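Local coordinates for putative exported protein (Bacteroides fragilis, PDB 4RAA) that is of unknown function but folds as a six-bladed beta-propeller and is probably an exported lipoprotein, at residues C133-E138 with Q187-V192; F157-T162 with V196-P201; R125-S130 with L142-R147; L204-V209 with P216-S221. All blocks are in the same frame, centred on the assembly; numbering follows the deposited sequence.

Contact 1. Residues C133-E138 with Q187-V192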
loop_
_atom_site.group_PDB
_atom_site.type_symbol
_atom_site.label_atom_id
_atom_site.label_comp_id
_atom_site.label_asym_id
_atom_site.label_seq_id
_atom_site.Cartn_x
_atom_site.Cartn_y
_atom_site.Cartn_z
ATOM N N CYS A 133 13.126 0.888 10.543
ATOM C CA CYS A 133 14.181 0.739 9.559
ATOM C C CYS A 133 13.995 -0.551 8.750
ATOM O O CYS A 133 13.573 -1.563 9.316
ATOM C CB CYS A 133 15.485 0.811 10.364
ATOM S SG CYS A 133 16.785 -0.329 9.942
ATOM N N CYS A 134 14.288 -0.482 7.439
ATOM C CA CYS A 134 14.113 -1.595 6.488
ATOM C C CYS A 134 15.167 -1.618 5.372
ATOM O O CYS A 134 15.742 -0.586 5.047
ATOM C CB CYS A 134 12.712 -1.503 5.850
ATOM S SG CYS A 134 12.297 -2.703 4.545
ATOM N N LEU A 135 15.396 -2.801 4.794
ATOM C CA LEU A 135 16.325 -2.998 3.659
ATOM C C LEU A 135 15.927 -4.185 2.780
ATOM O O LEU A 135 15.465 -5.216 3.294
ATOM C CB LEU A 135 17.771 -3.186 4.137
ATOM C CG LEU A 135 18.671 -1.958 4.304
ATOM C CD1 LEU A 135 19.970 -2.405 4.955
ATOM C CD2 LEU A 135 18.949 -1.256 2.969
ATOM N N GLN A 136 16.133 -4.043 1.467
ATOM C CA GLN A 136 15.787 -5.101 0.519
ATOM C C GLN A 136 16.921 -6.116 0.456
ATOM O O GLN A 136 18.062 -5.747 0.191
ATOM C CB GLN A 136 15.503 -4.539 -0.883
ATOM C CG GLN A 136 14.860 -5.572 -1.804
ATOM C CD GLN A 136 14.414 -5.029 -3.152
ATOM O OE1 GLN A 136 15.105 -4.237 -3.781
ATOM N NE2 GLN A 136 13.269 -5.487 -3.613
ATOM N N LEU A 137 16.601 -7.385 0.711
ATOM C CA LEU A 137 17.558 -8.504 0.601
ATOM C C LEU A 137 17.769 -8.781 -0.888
ATOM O O LEU A 137 16.853 -8.544 -1.676
ATOM C CB LEU A 137 17.007 -9.763 1.274
ATOM C CG LEU A 137 16.708 -9.656 2.776
ATOM C CD1 LEU A 137 15.908 -10.866 3.246
ATOM C CD2 LEU A 137 17.983 -9.465 3.592
ATOM N N GLU A 138 18.938 -9.316 -1.261
ATOM C CA GLU A 138 19.277 -9.561 -2.685
ATOM C C GLU A 138 18.193 -10.343 -3.450
ATOM O O GLU A 138 17.928 -10.042 -4.621
ATOM C CB GLU A 138 20.627 -10.271 -2.857
ATOM C CG GLU A 138 21.197 -10.119 -4.276
ATOM C CD GLU A 138 22.191 -11.198 -4.697
ATOM O OE1 GLU A 138 22.618 -12.042 -3.870
ATOM O OE2 GLU A 138 22.539 -11.203 -5.900
ATOM N N GLN A 187 19.217 2.910 13.261
ATOM C CA GLN A 187 19.521 2.117 12.054
ATOM C C GLN A 187 20.511 1.007 12.491
ATOM O O GLN A 187 21.681 1.288 12.758
ATOM C CB GLN A 187 20.139 3.041 10.980
ATOM C CG GLN A 187 20.389 2.444 9.599
ATOM C CD GLN A 187 19.143 2.306 8.753
ATOM O OE1 GLN A 187 18.176 3.054 8.916
ATOM N NE2 GLN A 187 19.172 1.357 7.815
HETATM N N MSE A 188 20.045 -0.240 12.543
HETATM C CA MSE A 188 20.863 -1.413 12.978
HETATM C C MSE A 188 20.823 -2.533 11.955
HETATM O O MSE A 188 20.919 -3.723 12.285
HETATM C CB MSE A 188 20.493 -1.828 14.415
HETATM C CG MSE A 188 19.240 -2.697 14.650
HETATM SE SE MSE A 188 17.615 -1.927 13.862
HETATM C CE MSE A 188 17.172 -0.668 15.302
ATOM N N ILE A 189 20.704 -2.130 10.691
ATOM C CA ILE A 189 20.676 -3.018 9.541
ATOM C C ILE A 189 21.461 -2.295 8.449
ATOM O O ILE A 189 21.252 -1.079 8.248
ATOM C CB ILE A 189 19.247 -3.256 9.010
ATOM C CG1 ILE A 189 18.247 -3.511 10.141
ATOM C CG2 ILE A 189 19.236 -4.435 8.043
ATOM C CD1 ILE A 189 16.831 -3.729 9.647
ATOM N N TYR A 190 22.348 -3.022 7.761
ATOM C CA TYR A 190 23.153 -2.456 6.665
ATOM C C TYR A 190 23.566 -3.491 5.614
ATOM O O TYR A 190 23.427 -4.712 5.821
ATOM C CB TYR A 190 24.386 -1.712 7.216
ATOM C CG TYR A 190 25.406 -2.559 7.958
ATOM C CD1 TYR A 190 26.338 -3.327 7.256
ATOM C CD2 TYR A 190 25.479 -2.556 9.367
ATOM C CE1 TYR A 190 27.284 -4.101 7.911
ATOM C CE2 TYR A 190 26.436 -3.327 10.037
ATOM C CZ TYR A 190 27.339 -4.096 9.294
ATOM O OH TYR A 190 28.299 -4.874 9.886
ATOM N N LYS A 191 24.079 -2.968 4.495
ATOM C CA LYS A 191 24.570 -3.762 3.376
ATOM C C LYS A 191 26.090 -3.647 3.195
ATOM O O LYS A 191 26.710 -2.645 3.588
ATOM C CB LYS A 191 23.873 -3.372 2.059
ATOM C CG LYS A 191 22.444 -3.892 1.904
ATOM C CD LYS A 191 21.940 -3.883 0.454
ATOM C CE LYS A 191 21.797 -2.476 -0.120
ATOM N NZ LYS A 191 21.243 -2.494 -1.502
ATOM N N VAL A 192 26.667 -4.724 2.654
ATOM C CA VAL A 192 28.074 -4.820 2.244
ATOM C C VAL A 192 27.972 -5.675 0.984
ATOM O O VAL A 192 27.814 -6.908 1.064
ATOM C CB VAL A 192 29.000 -5.459 3.304
ATOM C CG1 VAL A 192 30.420 -5.617 2.759
ATOM C CG2 VAL A 192 29.006 -4.627 4.588
#
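At the junction of two propeller blades, Cys133, just before strand 134-136, and Leu135 within it face Gln187, in the loop before strand 189-192, and Ile189 within that strand. The strands 134-136 and 189-192 run nearly the same way, their directions 28° apart and their axes 7.4 Å apart at closest, and no hydrogen bond joins the two segments; side chains do the packing. The sulphur of Cys133 sits among three residues. Its SG lies 3.4 Å from CD1 of Ile189, and SE of the selenomethionine Met188 is 4.3 Å from the same SG. From another direction the amide of Gln187 comes up, NE2 being 3.6 Å from Cys133 SG. That amide is pinned at both ends: NE2 donates to Ile189 O at 3.2 Å, and OE1 is bonded to Ser91. The bend at chi2 (77°) turns CD of Gln187 back toward Cys133. Further along, Leu135 makes its contact chiefly through CD1, which lies 3.8 Å from Ile189 CG2 and 3.6 Å from CA of Tyr190, against the backbone itself. Phe93 of strand 85-94, in the preceding sheet, also touches Leu135. Innermost strands of successive blades meeting through buried side chains, without backbone bonds, are characteristic of the beta-propeller.

Contact 2. Residues F157-T162 with V196-P201; sequences FYFVVT and VFAYTP
Tyr158 and Thr200 meet ring against methyl, the two side chains crossing at about a right angle. From CB of Tyr158, itself 3.9 Å from Thr200 CG2, chi1 of -83° sets CG anti to the carbonyl carbon and next to that methyl. CG and CD2 then lie closest to it, and the far rim atoms CE1, CE2 and CZ come near Thr200 CB as well. CG2 stands over the middle of the ring, 3.4 Å from the centroid of Tyr158 and 15° off the ring normal, a CH-pi contact made face-on. Near the tip, CE1 of Tyr158 passes Pro201 CD at 4.3 Å. Phe159 repeats the theme with a smaller partner: Ala198 CB lies over one face, displaced toward the rim and 3.6 Å from Phe159 CZ. The edge of this ring meets a polar atom, with Tyr199 O in the ring plane 3.7 Å from CZ of Phe159. No hydrogen bond crosses between the segments, and the strand axes come no nearer than 10.3 Å, so the rings span the gap. Met173 of strand 168-174 touches both Phe159 and Thr200, while Ile189 of strand 189-192 packs on Phe159, placing the contact between strands 157-162 and 195-200 of two adjacent propeller blades.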
loop_
_atom_site.group_PDB
_atom_site.type_symbol
_atom_site.label_atom_id
_atom_site.label_comp_id
_atom_site.label_asym_id
_atom_site.label_seq_id
_atom_site.Cartn_x
_atom_site.Cartn_y
_atom_site.Cartn_z
ATOM N N PHE A 157 10.701 -11.239 18.732
ATOM C CA PHE A 157 11.835 -11.267 17.805
ATOM C C PHE A 157 12.377 -9.862 17.587
ATOM O O PHE A 157 11.661 -8.872 17.793
ATOM C CB PHE A 157 11.420 -11.877 16.472
ATOM C CG PHE A 157 11.111 -13.339 16.544
ATOM C CD1 PHE A 157 9.817 -13.785 16.835
ATOM C CD2 PHE A 157 12.103 -14.290 16.289
ATOM C CE1 PHE A 157 9.522 -15.154 16.880
ATOM C CE2 PHE A 157 11.813 -15.663 16.335
ATOM C CZ PHE A 157 10.521 -16.095 16.631
ATOM N N TYR A 158 13.645 -9.784 17.183
ATOM C CA TYR A 158 14.295 -8.495 16.890
ATOM C C TYR A 158 13.989 -7.993 15.470
ATOM O O TYR A 158 13.761 -6.792 15.286
ATOM C CB TYR A 158 15.811 -8.557 17.125
ATOM C CG TYR A 158 16.234 -8.346 18.562
ATOM C CD1 TYR A 158 16.128 -7.089 19.147
ATOM C CD2 TYR A 158 16.797 -9.377 19.320
ATOM C CE1 TYR A 158 16.522 -6.869 20.458
ATOM C CE2 TYR A 158 17.215 -9.162 20.634
ATOM C CZ TYR A 158 17.071 -7.906 21.200
ATOM O OH TYR A 158 17.467 -7.668 22.499
ATOM N N PHE A 159 13.984 -8.906 14.489
ATOM C CA PHE A 159 13.727 -8.592 13.063
ATOM C C PHE A 159 12.710 -9.542 12.448
ATOM O O PHE A 159 12.397 -10.587 13.018
ATOM C CB PHE A 159 15.016 -8.695 12.240
ATOM C CG PHE A 159 16.168 -7.930 12.821
ATOM C CD1 PHE A 159 16.375 -6.594 12.488
ATOM C CD2 PHE A 159 17.054 -8.550 13.710
ATOM C CE1 PHE A 159 17.435 -5.887 13.036
ATOM C CE2 PHE A 159 18.120 -7.854 14.254
ATOM C CZ PHE A 159 18.304 -6.520 13.922
ATOM N N VAL A 160 12.228 -9.175 11.265
ATOM C CA VAL A 160 11.249 -9.978 10.517
ATOM C C VAL A 160 11.440 -9.802 9.009
ATOM O O VAL A 160 11.675 -8.694 8.547
ATOM C CB VAL A 160 9.788 -9.641 10.942
ATOM C CG1 VAL A 160 9.431 -8.186 10.679
ATOM C CG2 VAL A 160 8.775 -10.567 10.268
ATOM N N VAL A 161 11.332 -10.899 8.257
ATOM C CA VAL A 161 11.469 -10.866 6.803
ATOM C C VAL A 161 10.081 -10.996 6.190
ATOM O O VAL A 161 9.349 -11.917 6.543
ATOM C CB VAL A 161 12.399 -11.975 6.298
ATOM C CG1 VAL A 161 12.515 -11.935 4.770
ATOM C CG2 VAL A 161 13.769 -11.834 6.963
ATOM N N THR A 162 9.732 -10.068 5.291
ATOM C CA THR A 162 8.435 -10.066 4.597
ATOM C C THR A 162 8.628 -10.033 3.097
ATOM O O THR A 162 9.683 -9.601 2.615
ATOM C CB THR A 162 7.560 -8.830 4.937
ATOM O OG1 THR A 162 7.965 -7.683 4.167
ATOM C CG2 THR A 162 7.587 -8.519 6.423
ATOM N N VAL A 196 23.044 -8.486 3.454
ATOM C CA VAL A 196 22.429 -7.640 4.457
ATOM C C VAL A 196 22.833 -8.187 5.827
ATOM O O VAL A 196 22.753 -9.382 6.075
ATOM C CB VAL A 196 20.898 -7.623 4.304
ATOM C CG1 VAL A 196 20.286 -6.530 5.179
ATOM C CG2 VAL A 196 20.526 -7.392 2.842
ATOM N N PHE A 197 23.266 -7.289 6.703
ATOM C CA PHE A 197 23.709 -7.636 8.047
ATOM C C PHE A 197 22.855 -6.917 9.073
ATOM O O PHE A 197 22.254 -5.890 8.765
ATOM C CB PHE A 197 25.179 -7.277 8.207
ATOM C CG PHE A 197 26.075 -8.019 7.266
ATOM C CD1 PHE A 197 26.231 -7.586 5.950
ATOM C CD2 PHE A 197 26.753 -9.161 7.682
ATOM C CE1 PHE A 197 27.047 -8.281 5.064
ATOM C CE2 PHE A 197 27.573 -9.862 6.799
ATOM C CZ PHE A 197 27.721 -9.420 5.489
ATOM N N ALA A 198 22.801 -7.468 10.283
ATOM C CA ALA A 198 21.992 -6.906 11.377
ATOM C C ALA A 198 22.605 -7.192 12.749
ATOM O O ALA A 198 23.420 -8.114 12.882
ATOM C CB ALA A 198 20.563 -7.436 11.301
ATOM N N TYR A 199 22.223 -6.393 13.751
ATOM C CA TYR A 199 22.726 -6.555 15.126
ATOM C C TYR A 199 21.839 -5.901 16.185
ATOM O O TYR A 199 21.072 -4.983 15.878
ATOM C CB TYR A 199 24.159 -6.029 15.244
ATOM C CG TYR A 199 24.328 -4.563 14.932
ATOM C CD1 TYR A 199 24.542 -4.121 13.625
ATOM C CD2 TYR A 199 24.291 -3.606 15.953
ATOM C CE1 TYR A 199 24.700 -2.763 13.346
ATOM C CE2 TYR A 199 24.446 -2.246 15.687
ATOM C CZ TYR A 199 24.653 -1.830 14.386
ATOM O OH TYR A 199 24.809 -0.494 14.144
ATOM N N THR A 200 21.991 -6.365 17.430
ATOM C CA THR A 200 21.175 -5.927 18.571
ATOM C C THR A 200 22.021 -5.286 19.670
ATOM O O THR A 200 23.234 -5.514 19.720
ATOM C CB THR A 200 20.396 -7.112 19.162
ATOM O OG1 THR A 200 21.305 -8.071 19.698
ATOM C CG2 THR A 200 19.524 -7.774 18.101
ATOM N N PRO A 201 21.385 -4.501 20.570
ATOM C CA PRO A 201 22.201 -3.840 21.599
ATOM C C PRO A 201 22.825 -4.718 22.675
ATOM O O PRO A 201 23.766 -4.237 23.309
ATOM C CB PRO A 201 21.232 -2.827 22.244
ATOM C CG PRO A 201 19.964 -2.896 21.459
ATOM C CD PRO A 201 19.950 -4.215 20.763
#

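Contact 3. Residues R125-S130 with L142-R147. With PO4 (phosphate ion), chain B.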
loop_
_atom_site.group_PDB
_atom_site.type_symbol
_atom_site.label_atom_id
_atom_site.label_comp_id
_atom_site.label_asym_id
_atom_site.label_seq_id
_atom_site.Cartn_x
_atom_site.Cartn_y
_atom_site.Cartn_z
ATOM N N ARG A 125 1.950 3.603 1.390
ATOM C CA ARG A 125 1.288 2.476 2.055
ATOM C C ARG A 125 1.477 2.596 3.553
ATOM O O ARG A 125 2.365 3.315 4.002
ATOM C CB ARG A 125 1.920 1.165 1.624
ATOM C CG ARG A 125 1.838 0.882 0.148
ATOM C CD ARG A 125 2.460 -0.475 -0.145
ATOM N NE ARG A 125 1.770 -1.564 0.546
ATOM C CZ ARG A 125 2.239 -2.794 0.720
ATOM N NH1 ARG A 125 3.442 -3.154 0.268
ATOM N NH2 ARG A 125 1.503 -3.682 1.385
ATOM N N ARG A 126 0.674 1.863 4.319
ATOM C CA ARG A 126 0.812 1.856 5.776
ATOM C C ARG A 126 1.877 0.857 6.177
ATOM O O ARG A 126 2.054 -0.172 5.512
ATOM C CB ARG A 126 -0.487 1.475 6.470
ATOM C CG ARG A 126 -1.583 2.482 6.251
ATOM C CD ARG A 126 -2.881 2.022 6.867
ATOM N NE ARG A 126 -3.385 0.781 6.280
ATOM C CZ ARG A 126 -4.515 0.173 6.644
ATOM N NH1 ARG A 126 -5.299 0.685 7.598
ATOM N NH2 ARG A 126 -4.873 -0.963 6.034
ATOM N N LEU A 127 2.576 1.170 7.272
ATOM C CA LEU A 127 3.555 0.267 7.838
ATOM C C LEU A 127 2.784 -0.951 8.288
ATOM O O LEU A 127 1.708 -0.804 8.861
ATOM C CB LEU A 127 4.245 0.844 9.074
ATOM C CG LEU A 127 5.180 2.048 8.991
ATOM C CD1 LEU A 127 5.610 2.402 10.405
ATOM C CD2 LEU A 127 6.398 1.793 8.107
ATOM N N PRO A 128 3.319 -2.151 8.021
ATOM C CA PRO A 128 2.621 -3.371 8.427
ATOM C C PRO A 128 2.574 -3.628 9.954
ATOM O O PRO A 128 1.709 -4.381 10.425
ATOM C CB PRO A 128 3.421 -4.464 7.716
ATOM C CG PRO A 128 4.801 -3.900 7.604
ATOM C CD PRO A 128 4.632 -2.439 7.408
ATOM N N PHE A 129 3.497 -3.008 10.693
ATOM C CA PHE A 129 3.644 -3.177 12.147
ATOM C C PHE A 129 4.580 -2.092 12.699
ATOM O O PHE A 129 5.082 -1.275 11.926
ATOM C CB PHE A 129 4.184 -4.598 12.449
ATOM C CG PHE A 129 5.228 -5.084 11.467
ATOM C CD1 PHE A 129 6.522 -4.553 11.466
ATOM C CD2 PHE A 129 4.920 -6.089 10.544
ATOM C CE1 PHE A 129 7.482 -4.993 10.561
ATOM C CE2 PHE A 129 5.883 -6.548 9.638
ATOM C CZ PHE A 129 7.165 -5.987 9.642
ATOM N N SER A 130 4.822 -2.082 14.011
ATOM C CA SER A 130 5.740 -1.096 14.616
ATOM C C SER A 130 7.188 -1.395 14.191
ATOM O O SER A 130 7.740 -2.446 14.535
ATOM C CB SER A 130 5.629 -1.083 16.134
ATOM O OG SER A 130 6.500 -0.112 16.699
ATOM N N LEU A 142 12.066 -8.172 1.948
ATOM C CA LEU A 142 12.386 -7.013 2.774
ATOM C C LEU A 142 12.720 -7.424 4.201
ATOM O O LEU A 142 12.005 -8.244 4.773
ATOM C CB LEU A 142 11.171 -6.075 2.771
ATOM C CG LEU A 142 10.598 -5.722 1.383
ATOM C CD1 LEU A 142 9.245 -5.035 1.515
ATOM C CD2 LEU A 142 11.578 -4.883 0.568
ATOM N N LEU A 143 13.810 -6.874 4.753
ATOM C CA LEU A 143 14.194 -7.095 6.158
ATOM C C LEU A 143 13.811 -5.839 6.916
ATOM O O LEU A 143 14.276 -4.761 6.566
ATOM C CB LEU A 143 15.697 -7.343 6.324
ATOM C CG LEU A 143 16.229 -7.565 7.756
ATOM C CD1 LEU A 143 15.615 -8.804 8.399
ATOM C CD2 LEU A 143 17.746 -7.672 7.766
ATOM N N TRP A 144 12.958 -5.996 7.930
ATOM C CA TRP A 144 12.508 -4.915 8.817
ATOM C C TRP A 144 12.916 -5.262 10.248
ATOM O O TRP A 144 13.071 -6.450 10.574
ATOM C CB TRP A 144 10.982 -4.824 8.849
ATOM C CG TRP A 144 10.266 -4.691 7.569
ATOM C CD1 TRP A 144 10.000 -5.685 6.664
ATOM C CD2 TRP A 144 9.602 -3.527 7.095
ATOM N NE1 TRP A 144 9.250 -5.191 5.628
ATOM C CE2 TRP A 144 8.988 -3.870 5.865
ATOM C CE3 TRP A 144 9.478 -2.215 7.578
ATOM C CZ2 TRP A 144 8.262 -2.951 5.111
ATOM C CZ3 TRP A 144 8.760 -1.291 6.829
ATOM C CH2 TRP A 144 8.152 -1.669 5.598
ATOM N N ASN A 145 13.050 -4.239 11.097
ATOM C CA ASN A 145 13.302 -4.452 12.520
ATOM C C ASN A 145 11.939 -4.454 13.213
ATOM O O ASN A 145 10.992 -3.867 12.693
ATOM C CB ASN A 145 14.285 -3.413 13.112
ATOM C CG ASN A 145 13.655 -2.037 13.370
ATOM O OD1 ASN A 145 12.990 -1.458 12.510
ATOM N ND2 ASN A 145 13.905 -1.495 14.548
ATOM N N SER A 146 11.845 -5.129 14.362
ATOM C CA SER A 146 10.609 -5.211 15.169
ATOM C C SER A 146 10.680 -4.337 16.427
ATOM O O SER A 146 11.376 -4.695 17.374
ATOM C CB SER A 146 10.334 -6.669 15.580
ATOM O OG SER A 146 9.350 -6.755 16.610
ATOM N N ARG A 147 9.939 -3.225 16.441
ATOM C CA ARG A 147 9.852 -2.326 17.613
ATOM C C ARG A 147 8.584 -2.606 18.458
ATOM O O ARG A 147 7.883 -1.670 18.867
ATOM C CB ARG A 147 9.920 -0.847 17.184
ATOM C CG ARG A 147 11.214 -0.468 16.489
ATOM C CD ARG A 147 11.492 1.033 16.487
ATOM N NE ARG A 147 11.855 1.563 17.819
ATOM C CZ ARG A 147 11.047 2.187 18.692
ATOM N NH1 ARG A 147 9.753 2.412 18.423
ATOM N NH2 ARG A 147 11.544 2.605 19.867
HETATM P P PO4 B . -1.200 -1.656 3.082
HETATM O O1 PO4 B . -0.343 -1.465 4.312
HETATM O O2 PO4 B . -2.669 -1.594 3.453
HETATM O O3 PO4 B . -0.911 -0.575 2.068
HETATM O O4 PO4 B . -0.850 -2.994 2.475
#
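Ser130 and Arg147 bring the two backbones together, their CA atoms 5.2 Å apart, while the segments diverge toward Arg125 and Leu142. Arg147 N donates to Ser130 O at 3.0 Å, approaching from above the carbonyl plane. The return bond comes from a side chain: Ser130 OG, anti to its backbone N (chi1 -179°), donates to Arg147 O at 3.0 Å, so each residue both gives and accepts. Deeper in, Phe129 and Trp144 form an edge-to-face pair, with the edge of the phenylalanine toward the five-membered ring, centroids 5.3 Å apart and planes at 75°. CZ of Phe129 and CD of Pro128 lie over one indole face, Pro128 CD being 4.0 Å from Trp144 CH2. Trp144 NE1 is bonded to Thr162 OG1, which anchors the indole to its own sheet. The segment 125-130 leaves the last strand of one propeller sheet, and 142-147 carries the second strand of the next, so this packing joins consecutive blades. At the strand end a phosphate ion, probably from the crystallisation liquor, lies at the dimer interface. Arg125 grips it with its guanidinium, NH2 to O4 of the phosphate at 2.7 Å and nearly straight (176°), and NE to O3. Arg126 NH2 adds a weak bond to O2, and Arg125 NE and Arg126 N of the second subunit also bind the ion. Arg126 NH1 makes a salt bridge with Asp167 of that subunit.

Contact 4. Residues L204-V209 with P216-S221; sequences LTIYRV and PAHSFS
Ile206, Ala217 and His218 form a classic beta bulge in the hairpin of strands 203-210 and 213-222. Ile206 O serves two donors: Ala217 N at 2.7 Å, nearly along the C=O axis, and His218 N at 3.3 Å, a weak bond. The Ile206 amide in turn donates to His218 O at 2.8 Å, and Phe220 N reaches Leu204 O at 3.0 Å. Thr205 with Ser219 and Tyr207 with Pro216 are non-hydrogen-bonded antiparallel pairs, the register shifting by one between Ile206 and Tyr207. The hairpin provides the outer two strands of the antiparallel part of one propeller blade; beyond it the N-terminal strand 10-13 lines up parallel to 213-222. Ile206, His218 and Phe220 build one face of the hairpin. CD1 of Ile206 comes at the edge of the phenylalanine, in its ring plane and 3.6 Å from Phe220 CZ, while CB of Ile206 meets the edge of the His218 ring. His218 NE2 is held by Glu261 of strand 254-261, in the following sheet. On the other face Thr205 and Pro216 lie side by side, Thr205 CG2 being 3.8 Å from Pro216 CB. That methyl stands anti to the backbone N and also rises over the rim of the Tyr207 ring. Tyr207 CD2 is 3.9 Å from CA of Pro216, and Asp203 binds both Tyr207 OH and Thr205 OG1.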
loop_
_atom_site.group_PDB
_atom_site.type_symbol
_atom_site.label_atom_id
_atom_site.label_comp_id
_atom_site.label_asym_id
_atom_site.label_seq_id
_atom_site.Cartn_x
_atom_site.Cartn_y
_atom_site.Cartn_z
ATOM N N LEU A 204 27.083 -8.770 21.161
ATOM C CA LEU A 204 28.225 -8.282 20.372
ATOM C C LEU A 204 28.538 -9.237 19.226
ATOM O O LEU A 204 29.586 -9.889 19.199
ATOM C CB LEU A 204 29.455 -8.074 21.261
ATOM C CG LEU A 204 29.324 -6.974 22.307
ATOM C CD1 LEU A 204 30.505 -7.031 23.271
ATOM C CD2 LEU A 204 29.196 -5.595 21.656
ATOM N N THR A 205 27.605 -9.293 18.279
ATOM C CA THR A 205 27.676 -10.171 17.119
ATOM C C THR A 205 26.923 -9.520 15.965
ATOM O O THR A 205 25.836 -8.977 16.167
ATOM C CB THR A 205 27.054 -11.560 17.403
ATOM O OG1 THR A 205 27.642 -12.137 18.576
ATOM C CG2 THR A 205 27.264 -12.520 16.219
ATOM N N ILE A 206 27.526 -9.548 14.781
ATOM C CA ILE A 206 26.894 -9.073 13.550
ATOM C C ILE A 206 26.531 -10.321 12.763
ATOM O O ILE A 206 27.403 -11.158 12.494
ATOM C CB ILE A 206 27.813 -8.133 12.755
ATOM C CG1 ILE A 206 27.893 -6.816 13.522
ATOM C CG2 ILE A 206 27.267 -7.891 11.342
ATOM C CD1 ILE A 206 28.903 -5.841 13.002
ATOM N N TYR A 207 25.251 -10.423 12.400
ATOM C CA TYR A 207 24.709 -11.568 11.670
ATOM C C TYR A 207 24.392 -11.177 10.237
ATOM O O TYR A 207 23.849 -10.116 10.008
ATOM C CB TYR A 207 23.426 -12.072 12.350
ATOM C CG TYR A 207 23.602 -12.516 13.788
ATOM C CD1 TYR A 207 23.476 -11.600 14.843
ATOM C CD2 TYR A 207 23.886 -13.854 14.105
ATOM C CE1 TYR A 207 23.632 -11.999 16.166
ATOM C CE2 TYR A 207 24.046 -14.263 15.427
ATOM C CZ TYR A 207 23.917 -13.335 16.449
ATOM O OH TYR A 207 24.075 -13.725 17.744
ATOM N N ARG A 208 24.750 -12.042 9.289
ATOM C CA ARG A 208 24.410 -11.878 7.872
ATOM C C ARG A 208 23.021 -12.492 7.801
ATOM O O ARG A 208 22.879 -13.674 8.096
ATOM C CB ARG A 208 25.395 -12.654 6.997
ATOM C CG ARG A 208 25.294 -12.403 5.499
ATOM C CD ARG A 208 26.194 -13.380 4.757
ATOM N NE ARG A 208 25.557 -14.688 4.672
ATOM C CZ ARG A 208 26.177 -15.870 4.538
ATOM N NH1 ARG A 208 27.513 -15.992 4.518
ATOM N NH2 ARG A 208 25.430 -16.973 4.459
ATOM N N VAL A 209 22.005 -11.695 7.470
ATOM C CA VAL A 209 20.603 -12.161 7.444
ATOM C C VAL A 209 20.042 -12.268 6.034
ATOM O O VAL A 209 20.005 -11.273 5.313
ATOM C CB VAL A 209 19.659 -11.218 8.236
ATOM C CG1 VAL A 209 18.218 -11.763 8.243
ATOM C CG2 VAL A 209 20.181 -10.995 9.659
ATOM N N PRO A 216 26.404 -15.859 11.825
ATOM C CA PRO A 216 27.241 -14.774 12.355
ATOM C C PRO A 216 28.417 -14.485 11.424
ATOM O O PRO A 216 28.957 -15.423 10.845
ATOM C CB PRO A 216 27.717 -15.326 13.706
ATOM C CG PRO A 216 27.706 -16.807 13.535
ATOM C CD PRO A 216 26.569 -17.104 12.603
ATOM N N ALA A 217 28.740 -13.201 11.249
ATOM C CA ALA A 217 29.842 -12.718 10.399
ATOM C C ALA A 217 31.006 -12.090 11.201
ATOM O O ALA A 217 32.159 -12.200 10.791
ATOM C CB ALA A 217 29.307 -11.725 9.381
ATOM N N HIS A 218 30.705 -11.394 12.295
ATOM C CA HIS A 218 31.734 -10.818 13.189
ATOM C C HIS A 218 31.242 -10.877 14.626
ATOM O O HIS A 218 30.047 -10.750 14.857
ATOM C CB HIS A 218 32.028 -9.329 12.879
ATOM C CG HIS A 218 32.277 -9.028 11.432
ATOM N ND1 HIS A 218 33.508 -9.185 10.834
ATOM C CD2 HIS A 218 31.449 -8.568 10.464
ATOM C CE1 HIS A 218 33.427 -8.843 9.561
ATOM N NE2 HIS A 218 32.187 -8.462 9.312
ATOM N N SER A 219 32.152 -11.098 15.572
ATOM C CA SER A 219 31.840 -11.007 17.009
ATOM C C SER A 219 32.901 -10.109 17.670
ATOM O O SER A 219 34.064 -10.105 17.253
ATOM C CB SER A 219 31.728 -12.375 17.684
ATOM O OG SER A 219 32.960 -13.064 17.688
ATOM N N PHE A 220 32.488 -9.340 18.675
ATOM C CA PHE A 220 33.379 -8.398 19.350
ATOM C C PHE A 220 33.557 -8.690 20.832
ATOM O O PHE A 220 32.722 -9.319 21.475
ATOM C CB PHE A 220 32.851 -6.973 19.212
ATOM C CG PHE A 220 32.441 -6.610 17.816
ATOM C CD1 PHE A 220 33.407 -6.357 16.845
ATOM C CD2 PHE A 220 31.086 -6.516 17.463
ATOM C CE1 PHE A 220 33.044 -6.017 15.542
ATOM C CE2 PHE A 220 30.712 -6.182 16.158
ATOM C CZ PHE A 220 31.700 -5.931 15.196
ATOM N N SER A 221 34.695 -8.243 21.339
ATOM C CA SER A 221 35.023 -8.273 22.757
ATOM C C SER A 221 35.879 -7.024 22.978
ATOM O O SER A 221 36.688 -6.665 22.109
ATOM C CB SER A 221 35.774 -9.546 23.155
ATOM O OG SER A 221 37.033 -9.613 22.514
#

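Contacts 1, 2 and 3 share the sheet of strands 134-136, 142-145, 157-162 and 168-174, while contacts 1, 2 and 4 share its neighbour, which holds strands 189-192, 195-200, 203-210 and 213-222. Contacts 1 and 2, with centres about 9 Å apart, both bridge these two blades, the first at their leading strands and the second further out. Contact 3 ties the earlier sheet to the blade before it, its centre about 11 Å from that of contact 2; Val160 CG1 touches Phe129 CZ there at 3.3 Å. Contact 4 lies within the later blade, about 23 Å from contact 3 between centres, and Ala198 N bonds to Tyr207 O to link it with contact 2. The phosphate belongs to contact 3 alone.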